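PDB 7JMA: nitrogenase iron-molybdenum cofactor biosynthesis protein NifB from Methanothermobacter thermautotrophicus, which probably catalyses the radical SAM-dependent carbide insertion that fuses two [4Fe-4S] clusters into the [8Fe-9S-C] precursor of the nitrogenase cofactor. Local coordinates for residues G166-A169 with F170-S174. Sequence-based numbering, arbitrary orientation.
Sequences GREA and FEVLS
R167 and E171, one helical turn apart, are joined by an i to i+4 salt bridge on the outer side of the first turns of helix 166-186. The side chain of E171 leaves the helix with CG beside its own backbone N (chi1 -71°), which turns it back toward the N-terminal end. Its CB lies 3.6 Å from R167 O, and CG passes closer, 3.3 Å from the same carbonyl oxygen. Beyond CG the chain is extended: CD comes to 3.9 Å from R167 CG, OE1 to 3.9 Å from E168 CA, and OE2 receives R167 NH1 at 3.1 Å. This last bond is bent (131°) and weak, with the guanidinium and carboxylate planes almost perpendicular at 83°. Replacing E171 by alanine removes this acceptor and would probably leave R167 NH1 without its partner in the helix, though NE would keep its long, weak pairing with E151. The backbone bonds are those of a regular alpha helix, while S174 CB lies over one face of the F170 ring, toward its rim. In this radical SAM region the L173 side chain is about 7 Å from that of C42, a ligand of a [4Fe-4S] cluster absent from this model. The helix follows strand 162-165 directly; A169 and V172 pack on Y164 of that strand and, with L173, on strand 154-159. F170 touches both Y154 of strand 154-159 and P147 of helix 147-150, and R167 and E171 also meet P147.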
loop_
_atom_site.group_PDB
_atom_site.type_symbol
_atom_site.label_atom_id
_atom_site.label_comp_id
_atom_site.label_asym_id
_atom_site.label_seq_id
_atom_site.Cartn_x
_atom_site.Cartn_y
_atom_site.Cartn_z
ATOM N N GLY A 166 7.597 18.607 -2.343
ATOM C CA GLY A 166 8.673 18.348 -3.282
ATOM C C GLY A 166 9.589 17.250 -2.801
ATOM O O GLY A 166 9.148 16.185 -2.345
ATOM N N ARG A 167 10.891 17.510 -2.909
ATOM C CA ARG A 167 11.865 16.473 -2.600
ATOM C C ARG A 167 11.783 16.063 -1.137
ATOM O O ARG A 167 11.822 14.868 -0.819
ATOM C CB ARG A 167 13.269 16.953 -2.951
ATOM C CG ARG A 167 14.327 15.895 -2.709
ATOM C CD ARG A 167 15.719 16.462 -2.905
ATOM N NE ARG A 167 16.392 15.825 -4.029
ATOM C CZ ARG A 167 17.410 14.981 -3.908
ATOM N NH1 ARG A 167 17.881 14.671 -2.705
ATOM N NH2 ARG A 167 17.957 14.448 -4.990
ATOM N N GLU A 168 11.635 17.039 -0.231
ATOM C CA GLU A 168 11.515 16.709 1.187
ATOM C C GLU A 168 10.291 15.845 1.452
ATOM O O GLU A 168 10.326 14.957 2.310
ATOM C CB GLU A 168 11.457 17.977 2.032
ATOM C CG GLU A 168 11.508 17.693 3.526
ATOM C CD GLU A 168 11.724 18.940 4.367
ATOM O OE1 GLU A 168 12.580 18.895 5.280
ATOM O OE2 GLU A 168 11.035 19.956 4.126
ATOM N N ALA A 169 9.190 16.097 0.738
ATOM C CA ALA A 169 8.015 15.240 0.890
ATOM C C ALA A 169 8.349 13.782 0.563
ATOM O O ALA A 169 8.040 12.873 1.342
ATOM C CB ALA A 169 6.868 15.748 0.008
ATOM N N PHE A 170 8.976 13.537 -0.590
ATOM C CA PHE A 170 9.318 12.162 -0.935
ATOM C C PHE A 170 10.303 11.558 0.060
ATOM O O PHE A 170 10.217 10.365 0.391
ATOM C CB PHE A 170 9.906 12.066 -2.341
ATOM C CG PHE A 170 10.435 10.696 -2.636
ATOM C CD1 PHE A 170 9.559 9.656 -2.903
ATOM C CD2 PHE A 170 11.798 10.429 -2.560
ATOM C CE1 PHE A 170 10.040 8.364 -3.144
ATOM C CE2 PHE A 170 12.276 9.150 -2.797
ATOM C CZ PHE A 170 11.394 8.120 -3.088
ATOM N N GLU A 171 11.284 12.341 0.507
ATOM C CA GLU A 171 12.284 11.782 1.410
ATOM C C GLU A 171 11.645 11.323 2.717
ATOM O O GLU A 171 12.018 10.279 3.269
ATOM C CB GLU A 171 13.388 12.805 1.657
ATOM C CG GLU A 171 14.272 13.005 0.430
ATOM C CD GLU A 171 15.267 14.135 0.588
ATOM O OE1 GLU A 171 15.047 15.022 1.446
ATOM O OE2 GLU A 171 16.276 14.130 -0.152
ATOM N N VAL A 172 10.667 12.082 3.212
ATOM C CA VAL A 172 9.934 11.694 4.412
ATOM C C VAL A 172 9.095 10.446 4.147
ATOM O O VAL A 172 9.131 9.477 4.922
ATOM C CB VAL A 172 9.058 12.869 4.895
ATOM C CG1 VAL A 172 8.115 12.416 6.018
ATOM C CG2 VAL A 172 9.923 14.038 5.345
ATOM N N LEU A 173 8.334 10.442 3.043
ATOM C CA LEU A 173 7.529 9.271 2.698
ATOM C C LEU A 173 8.417 8.046 2.522
ATOM O O LEU A 173 8.130 6.968 3.060
ATOM C CB LEU A 173 6.730 9.527 1.428
ATOM C CG LEU A 173 5.969 8.320 0.884
ATOM C CD1 LEU A 173 4.955 7.756 1.908
ATOM C CD2 LEU A 173 5.285 8.654 -0.422
ATOM N N SER A 174 9.520 8.203 1.785
ATOM C CA SER A 174 10.351 7.047 1.468
ATOM C C SER A 174 10.981 6.467 2.723
ATOM O O SER A 174 10.984 5.240 2.915
ATOM C CB SER A 174 11.439 7.431 0.462
ATOM O OG SER A 174 12.323 6.312 0.256
#